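Local coordinates for putative mRNA interferase YoeB (PDB 6N90), which probably acts as the toxin of a type II toxin-antitoxin system, an endonuclease of the YoeB family that cleaves mRNA, at residues A[1-6]-A[77-82]; A[26-30]-A[57-61]. The contacts are given in a common frame with arbitrary orientation. Numbering follows the deposited sequence.

Interaction 1 (A[1-6]-A[77-82]); sequences MKLVWT and QRLEVI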
ATOM      1  N   MET A   1     -12.576   0.763   0.348  1.00 31.65           N
ATOM      2  CA  MET A   1     -11.682   0.028  -0.547  1.00 29.84           C
ATOM      3  C   MET A   1     -10.248   0.075  -0.050  1.00 32.48           C
ATOM      4  O   MET A   1      -9.558   1.093  -0.193  1.00 36.47           O
ATOM      5  CB  MET A   1     -11.766   0.587  -1.969  1.00 32.59           C
ATOM      6  CG  MET A   1     -10.743   0.026  -2.952  1.00 35.59           C
ATOM      7  SD  MET A   1     -11.062  -1.669  -3.483  1.00 37.02           S
ATOM      8  CE  MET A   1     -12.614  -1.450  -4.363  1.00 34.09           C
ATOM      9  N   LYS A   2      -9.802  -1.028   0.541  1.00 24.89           N
ATOM     10  CA  LYS A   2      -8.443  -1.108   1.058  1.00 24.53           C
ATOM     11  C   LYS A   2      -7.471  -1.561  -0.025  1.00 23.43           C
ATOM     12  O   LYS A   2      -7.853  -2.231  -0.976  1.00 22.57           O
ATOM     13  CB  LYS A   2      -8.393  -2.038   2.273  1.00 25.56           C
ATOM     14  CG  LYS A   2      -9.338  -1.577   3.375  1.00 30.46           C
ATOM     15  CD  LYS A   2      -9.082  -2.200   4.744  1.00 34.40           C
ATOM     16  CE  LYS A   2      -9.923  -1.447   5.782  1.00 37.83           C
ATOM     17  NZ  LYS A   2      -9.647  -1.854   7.186  1.00 44.13           N
ATOM     18  N   LEU A   3      -6.216  -1.149   0.116  1.00 18.69           N
ATOM     19  CA  LEU A   3      -5.152  -1.551  -0.782  1.00 18.07           C
ATOM     20  C   LEU A   3      -4.197  -2.420   0.026  1.00 16.00           C
ATOM     21  O   LEU A   3      -3.647  -1.970   1.017  1.00 17.63           O
ATOM     22  CB  LEU A   3      -4.435  -0.317  -1.370  1.00 16.79           C
ATOM     23  CG  LEU A   3      -3.216  -0.584  -2.235  1.00 16.90           C
ATOM     24  CD1 LEU A   3      -3.580  -1.370  -3.448  1.00 17.76           C
ATOM     25  CD2 LEU A   3      -2.626   0.768  -2.671  1.00 16.08           C
ATOM     26  N   VAL A   4      -4.038  -3.678  -0.371  1.00 16.79           N
ATOM     27  CA  VAL A   4      -3.213  -4.638   0.363  1.00 16.39           C
ATOM     28  C   VAL A   4      -1.982  -5.095  -0.426  1.00 17.81           C
ATOM     29  O   VAL A   4      -2.091  -5.582  -1.540  1.00 18.51           O
ATOM     30  CB  VAL A   4      -4.035  -5.891   0.757  1.00 17.48           C
ATOM     31  CG1 VAL A   4      -3.174  -6.793   1.599  1.00 18.03           C
ATOM     32  CG2 VAL A   4      -5.307  -5.467   1.483  1.00 17.39           C
ATOM     33  N   TRP A   5      -0.799  -4.897   0.154  1.00 16.88           N
ATOM     34  CA  TRP A   5       0.438  -5.408  -0.427  1.00 18.26           C
ATOM     35  C   TRP A   5       0.980  -6.588   0.358  1.00 19.90           C
ATOM     36  O   TRP A   5       0.884  -6.636   1.568  1.00 18.65           O
ATOM     37  CB  TRP A   5       1.530  -4.345  -0.423  1.00 18.11           C
ATOM     38  CG  TRP A   5       1.144  -3.072  -1.055  1.00 16.67           C
ATOM     39  CD1 TRP A   5       0.415  -2.055  -0.488  1.00 16.41           C
ATOM     40  CD2 TRP A   5       1.508  -2.630  -2.362  1.00 15.02           C
ATOM     41  NE1 TRP A   5       0.302  -1.007  -1.377  1.00 14.75           N
ATOM     42  CE2 TRP A   5       0.954  -1.343  -2.539  1.00 15.11           C
ATOM     43  CE3 TRP A   5       2.230  -3.201  -3.417  1.00 16.14           C
ATOM     44  CZ2 TRP A   5       1.118  -0.615  -3.721  1.00 15.95           C
ATOM     45  CZ3 TRP A   5       2.393  -2.468  -4.584  1.00 16.69           C
ATOM     46  CH2 TRP A   5       1.821  -1.199  -4.733  1.00 16.67           C
ATOM     47  N   THR A   6       1.656  -7.483  -0.335  1.00 26.20           N
ATOM     48  CA  THR A   6       2.435  -8.513   0.339  1.00 28.67           C
ATOM     49  C   THR A   6       3.849  -8.031   0.635  1.00 29.87           C
ATOM     50  O   THR A   6       4.234  -6.934   0.222  1.00 25.48           O
ATOM     51  CB  THR A   6       2.499  -9.779  -0.509  1.00 24.88           C
ATOM     52  OG1 THR A   6       3.168  -9.484  -1.740  1.00 23.46           O
ATOM     53  CG2 THR A   6       1.079 -10.262  -0.804  1.00 26.44           C
ATOM     54  N   GLN A  77     -14.550  -3.497   0.359  1.00 35.31           N
ATOM     55  CA  GLN A  77     -13.754  -4.290  -0.575  1.00 29.01           C
ATOM     56  C   GLN A  77     -12.260  -4.057  -0.373  1.00 25.81           C
ATOM     57  O   GLN A  77     -11.865  -3.154   0.372  1.00 21.42           O
ATOM     58  CB  GLN A  77     -14.128  -3.960  -2.024  1.00 32.44           C
ATOM     59  CG  GLN A  77     -15.602  -4.123  -2.365  1.00 36.55           C
ATOM     60  CD  GLN A  77     -15.910  -3.835  -3.824  1.00 43.40           C
ATOM     61  OE1 GLN A  77     -15.012  -3.808  -4.669  1.00 47.44           O
ATOM     62  NE2 GLN A  77     -17.190  -3.603  -4.127  1.00 39.38           N
ATOM     63  N   ARG A  78     -11.446  -4.873  -1.032  1.00 20.76           N
ATOM     64  CA  ARG A  78      -9.984  -4.667  -1.013  1.00 20.79           C
ATOM     65  C   ARG A  78      -9.348  -5.068  -2.340  1.00 22.25           C
ATOM     66  O   ARG A  78      -9.836  -5.961  -3.039  1.00 21.37           O
ATOM     67  CB  ARG A  78      -9.341  -5.446   0.148  1.00 22.92           C
ATOM     68  CG  ARG A  78      -9.478  -6.973   0.006  1.00 25.19           C
ATOM     69  CD  ARG A  78      -9.000  -7.714   1.257  1.00 30.69           C
ATOM     70  NE  ARG A  78      -8.997  -9.162   1.048  1.00 32.58           N
ATOM     71  CZ  ARG A  78     -10.046  -9.957   1.249  1.00 30.85           C
ATOM     72  NH1 ARG A  78     -11.202  -9.458   1.665  1.00 30.77           N
ATOM     73  NH2 ARG A  78      -9.935 -11.258   1.022  1.00 28.62           N
ATOM     74  N   LEU A  79      -8.287  -4.360  -2.726  1.00 17.39           N
ATOM     75  CA  LEU A  79      -7.490  -4.764  -3.867  1.00 18.36           C
ATOM     76  C   LEU A  79      -6.196  -5.296  -3.303  1.00 18.34           C
ATOM     77  O   LEU A  79      -5.512  -4.588  -2.575  1.00 16.86           O
ATOM     78  CB  LEU A  79      -7.206  -3.593  -4.817  1.00 18.58           C
ATOM     79  CG  LEU A  79      -6.534  -4.001  -6.133  1.00 24.23           C
ATOM     80  CD1 LEU A  79      -6.952  -3.070  -7.251  1.00 29.56           C
ATOM     81  CD2 LEU A  79      -5.031  -3.970  -5.992  1.00 24.83           C
ATOM     82  N   GLU A  80      -5.875  -6.542  -3.637  1.00 16.53           N
ATOM     83  CA  GLU A  80      -4.647  -7.176  -3.156  1.00 20.15           C
ATOM     84  C   GLU A  80      -3.655  -7.177  -4.292  1.00 18.30           C
ATOM     85  O   GLU A  80      -3.934  -7.762  -5.340  1.00 17.36           O
ATOM     86  CB  GLU A  80      -4.888  -8.624  -2.718  1.00 24.40           C
ATOM     87  CG  GLU A  80      -5.499  -8.854  -1.358  1.00 29.39           C
ATOM     88  CD  GLU A  80      -5.772 -10.335  -1.135  1.00 36.96           C
ATOM     89  OE1 GLU A  80      -5.109 -10.942  -0.265  1.00 39.13           O
ATOM     90  OE2 GLU A  80      -6.648 -10.887  -1.838  1.00 45.13           O
ATOM     91  N   VAL A  81      -2.495  -6.552  -4.097  1.00 18.48           N
ATOM     92  CA  VAL A  81      -1.438  -6.608  -5.099  1.00 19.09           C
ATOM     93  C   VAL A  81      -0.491  -7.763  -4.795  1.00 19.58           C
ATOM     94  O   VAL A  81       0.123  -7.804  -3.728  1.00 19.77           O
ATOM     95  CB  VAL A  81      -0.631  -5.306  -5.152  1.00 19.00           C
ATOM     96  CG1 VAL A  81       0.474  -5.390  -6.251  1.00 18.22           C
ATOM     97  CG2 VAL A  81      -1.566  -4.127  -5.345  1.00 20.43           C
ATOM     98  N   ILE A  82      -0.370  -8.676  -5.750  1.00 22.30           N
ATOM     99  CA  ILE A  82       0.426  -9.883  -5.616  1.00 24.66           C
ATOM    100  C   ILE A  82       1.813  -9.686  -6.212  1.00 22.59           C
ATOM    101  O   ILE A  82       2.804 -10.181  -5.671  1.00 19.99           O
ATOM    102  CB  ILE A  82      -0.283 -11.079  -6.300  1.00 29.38           C
ATOM    103  CG1 ILE A  82      -1.725 -11.166  -5.808  1.00 33.56           C
ATOM    104  CG2 ILE A  82       0.451 -12.380  -6.031  1.00 35.82           C
ATOM    105  CD1 ILE A  82      -1.851 -11.225  -4.307  1.00 33.09           C
TER
HETATM  106  O   HOH W   1      -1.561  -8.314  -1.218  1.00 28.15           O
HETATM  107  O   HOH W   2       3.068 -11.591  -3.352  1.00 31.68           O

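Interaction 2 (A[26-30]-A[57-61]); sequences KINDL and SRRIT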
ATOM      1  N   LYS A  26       3.108   4.463 -13.242  1.00 19.49           N
ATOM      2  CA  LYS A  26       2.278   3.522 -13.996  1.00 21.18           C
ATOM      3  C   LYS A  26       1.521   2.589 -13.063  1.00 19.39           C
ATOM      4  O   LYS A  26       0.337   2.307 -13.260  1.00 18.90           O
ATOM      5  CB  LYS A  26       3.136   2.712 -14.954  1.00 23.89           C
ATOM      6  CG  LYS A  26       2.355   1.740 -15.816  1.00 28.57           C
ATOM      7  CD  LYS A  26       1.337   2.457 -16.697  1.00 31.48           C
ATOM      8  CE  LYS A  26       0.965   1.613 -17.917  1.00 32.97           C
ATOM      9  NZ  LYS A  26       0.309   0.326 -17.576  1.00 36.83           N
ATOM     10  N   ILE A  27       2.208   2.099 -12.042  1.00 16.25           N
ATOM     11  CA  ILE A  27       1.569   1.211 -11.078  1.00 16.48           C
ATOM     12  C   ILE A  27       0.461   1.966 -10.295  1.00 17.78           C
ATOM     13  O   ILE A  27      -0.627   1.466 -10.087  1.00 15.96           O
ATOM     14  CB  ILE A  27       2.630   0.613 -10.125  1.00 16.04           C
ATOM     15  CG1 ILE A  27       3.535  -0.391 -10.855  1.00 15.85           C
ATOM     16  CG2 ILE A  27       2.002  -0.022  -8.895  1.00 15.91           C
ATOM     17  CD1 ILE A  27       4.898  -0.698 -10.065  1.00 15.33           C
ATOM     18  N   ASN A  28       0.727   3.200  -9.878  1.00 16.09           N
ATOM     19  CA  ASN A  28      -0.313   3.965  -9.207  1.00 16.79           C
ATOM     20  C   ASN A  28      -1.543   4.169 -10.078  1.00 17.50           C
ATOM     21  O   ASN A  28      -2.661   4.184  -9.564  1.00 17.50           O
ATOM     22  CB  ASN A  28       0.252   5.323  -8.755  1.00 17.26           C
ATOM     23  CG  ASN A  28       1.212   5.179  -7.592  1.00 20.12           C
ATOM     24  OD1 ASN A  28       1.457   4.076  -7.113  1.00 18.64           O
ATOM     25  ND2 ASN A  28       1.796   6.290  -7.154  1.00 22.16           N
ATOM     26  N   ASP A  29      -1.338   4.327 -11.388  1.00 17.98           N
ATOM     27  CA  ASP A  29      -2.436   4.496 -12.350  1.00 18.33           C
ATOM     28  C   ASP A  29      -3.209   3.183 -12.474  1.00 18.91           C
ATOM     29  O   ASP A  29      -4.433   3.163 -12.574  1.00 17.28           O
ATOM     30  CB  ASP A  29      -1.877   4.950 -13.721  1.00 20.30           C
ATOM     31  CG  ASP A  29      -2.813   5.912 -14.470  1.00 20.71           C
ATOM     32  OD1 ASP A  29      -3.909   6.219 -13.956  1.00 23.17           O
ATOM     33  OD2 ASP A  29      -2.471   6.347 -15.597  1.00 23.53           O
ATOM     34  N   LEU A  30      -2.484   2.071 -12.461  1.00 18.28           N
ATOM     35  CA  LEU A  30      -3.131   0.776 -12.574  1.00 18.42           C
ATOM     36  C   LEU A  30      -3.984   0.533 -11.327  1.00 17.31           C
ATOM     37  O   LEU A  30      -5.115   0.039 -11.401  1.00 16.14           O
ATOM     38  CB  LEU A  30      -2.064  -0.318 -12.766  1.00 17.22           C
ATOM     39  CG  LEU A  30      -1.389  -0.362 -14.148  1.00 19.45           C
ATOM     40  CD1 LEU A  30      -0.235  -1.373 -14.182  1.00 19.38           C
ATOM     41  CD2 LEU A  30      -2.379  -0.653 -15.260  1.00 20.44           C
ATOM     42  N   SER A  57      -4.393  -9.757 -14.234  1.00 22.37           N
ATOM     43  CA  SER A  57      -3.133  -9.147 -14.577  1.00 24.31           C
ATOM     44  C   SER A  57      -3.246  -7.986 -15.558  1.00 24.30           C
ATOM     45  O   SER A  57      -4.043  -8.043 -16.437  1.00 28.54           O
ATOM     46  CB  SER A  57      -2.221 -10.210 -15.158  1.00 25.29           C
ATOM     47  OG  SER A  57      -1.009  -9.695 -15.574  1.00 30.21           O
ATOM     48  N   ARG A  58      -2.498  -6.920 -15.343  1.00 22.56           N
ATOM     49  CA  ARG A  58      -2.412  -5.829 -16.298  1.00 24.48           C
ATOM     50  C   ARG A  58      -0.944  -5.536 -16.625  1.00 26.15           C
ATOM     51  O   ARG A  58      -0.043  -5.802 -15.821  1.00 22.17           O
ATOM     52  CB  ARG A  58      -3.080  -4.567 -15.750  1.00 23.61           C
ATOM     53  CG  ARG A  58      -4.559  -4.694 -15.503  1.00 22.57           C
ATOM     54  CD  ARG A  58      -5.061  -3.503 -14.656  1.00 21.58           C
ATOM     55  NE  ARG A  58      -6.450  -3.669 -14.256  1.00 20.11           N
ATOM     56  CZ  ARG A  58      -7.427  -2.838 -14.605  1.00 21.24           C
ATOM     57  NH1 ARG A  58      -7.155  -1.756 -15.352  1.00 20.26           N
ATOM     58  NH2 ARG A  58      -8.663  -3.070 -14.173  1.00 20.62           N
ATOM     59  N   ARG A  59      -0.720  -4.987 -17.809  1.00 25.19           N
ATOM     60  CA  ARG A  59       0.613  -4.595 -18.239  1.00 28.49           C
ATOM     61  C   ARG A  59       1.087  -3.299 -17.595  1.00 26.03           C
ATOM     62  O   ARG A  59       0.428  -2.270 -17.684  1.00 29.06           O
ATOM     63  CB  ARG A  59       0.647  -4.429 -19.759  1.00 31.48           C
ATOM     64  CG  ARG A  59       0.602  -5.726 -20.526  1.00 39.24           C
ATOM     65  CD  ARG A  59       1.780  -5.830 -21.475  1.00 46.67           C
ATOM     66  NE  ARG A  59       1.779  -4.782 -22.492  1.00 47.73           N
ATOM     67  CZ  ARG A  59       2.443  -4.872 -23.637  1.00 54.90           C
ATOM     68  NH1 ARG A  59       3.148  -5.967 -23.904  1.00 54.05           N
ATOM     69  NH2 ARG A  59       2.400  -3.877 -24.518  1.00 57.88           N
ATOM     70  N   ILE A  60       2.254  -3.336 -16.970  1.00 25.02           N
ATOM     71  CA  ILE A  60       2.957  -2.111 -16.642  1.00 25.64           C
ATOM     72  C   ILE A  60       3.794  -1.754 -17.865  1.00 26.60           C
ATOM     73  O   ILE A  60       3.683  -0.663 -18.417  1.00 28.01           O
ATOM     74  CB  ILE A  60       3.847  -2.277 -15.405  1.00 24.44           C
ATOM     75  CG1 ILE A  60       3.072  -2.935 -14.265  1.00 22.29           C
ATOM     76  CG2 ILE A  60       4.447  -0.940 -14.946  1.00 23.78           C
ATOM     77  CD1 ILE A  60       4.007  -3.279 -13.071  1.00 23.29           C
ATOM     78  N   THR A  61       4.675  -2.679 -18.240  1.00 30.25           N
ATOM     79  CA  THR A  61       5.358  -2.660 -19.537  1.00 30.06           C
ATOM     80  C   THR A  61       5.295  -4.066 -20.115  1.00 29.19           C
ATOM     81  O   THR A  61       4.689  -4.942 -19.514  1.00 28.42           O
ATOM     82  CB  THR A  61       6.818  -2.219 -19.422  1.00 29.26           C
ATOM     83  OG1 THR A  61       7.553  -3.173 -18.636  1.00 30.18           O
ATOM     84  CG2 THR A  61       6.902  -0.866 -18.774  1.00 29.45           C
TER

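Interaction 1 (A[1-6]-A[77-82])
The first and last strands pair in parallel at the edge of this chain's sheet, their axes 4.6 Å apart and 25° out of line, with K2 level with R78, which places strand 2-5 where the dimer sheet forms. The backbone of 1-6 zips onto 77-82 through K2 N to Q77 O (3.0 Å), L79 N to K2 O (2.8 Å), V4 N to L79 O (2.8 Å) and V81 N to V4 O (2.8 Å). On the L3, W5, L79 and V81 face, L3 CD1 sits in the notch between L79 and V81, 3.9 Å from both L79 CD2 and V81 CG2; V81 CG1 in turn fits 3.9 Å from W5 CZ3, and V81 CG2 lies over one indole face. On the other face V4 CB lies 3.9 Å from E80 CG, leaving the E80 carboxylate to a salt bridge with R69. M1 SD lies over the backbone of 77-82, 3.9 Å from L79 N, and M1 CE makes van der Waals contact with Q77 OE1 (3.4 Å), while Q77 NE2 bonds to G74 O. At T6, the N-cap residue of helix 7-19, the two segments diverge, and a water bridges T6 OG1 and I82 O, 2.7 Å from each. Helix 21-36 covers the hydrophobic face through I31 and A34, strand 64-73 flanks 77-82, and the second subunit continues the sheet antiparallel beyond L3, V4 and W5.

Interaction 2 (A[26-30]-A[57-61])
Helix-on-sheet packing joins the middle of helix 21-36 to the end of strand 56-59 in this alpha+beta fold of the RelE/ParE-like toxins, where the chain turns a corner at I60 and I60 and T61 form a classic beta bulge opposite H64. The 26-30 and 57-59 axes run at 138° and approach to 10.1 Å, a gap bridged by side chains. I60, with chi1 m and chi2 t, extends its CD1 to 3.7 Å from I27 CG1, while its CG1 lies 3.7 Å from L30 CD1. Both I27 and L30 adopt the same m,t rotamer; one helical turn after K26, L30 points toward the strand and brings CD2 to 4.0 Å from R58 CD. R58 is m at chi1 and then extended through chi2 and chi3, so its aliphatic part passes L30 and its guanidinium reaches the backbone carbonyls of T37, A40 and L42 and the hydroxyl of Y68. K26 takes a bent path: chi1 is t, but chi2 and chi4 are both p. Its CG packs 3.5 Å from I60 CG2, and the folded chain delivers the ammonium to the strand backbone, where K26 NZ donates a short 2.6 Å hydrogen bond to R59 O.

From the N terminus, the chain lays down strand 2-5, forms helices 7-19 and 21-36, and then re-enters the sheet through strands 46-47 and 56-59. Interaction 2 closes the first loop here, bringing 57-61 back onto helix 21-36 with 26 residues between its segments. The chain continues through strand 64-73 and returns along 76-84, where interaction 1 closes a much longer loop of 70 residues that encloses the first entirely. Their centres are 14 Å apart, on opposite sides of the chain's centre. Interaction 1 joins the first and last strands within the sheet, whereas interaction 2 fastens helix 21-36 to a strand nearer the other end.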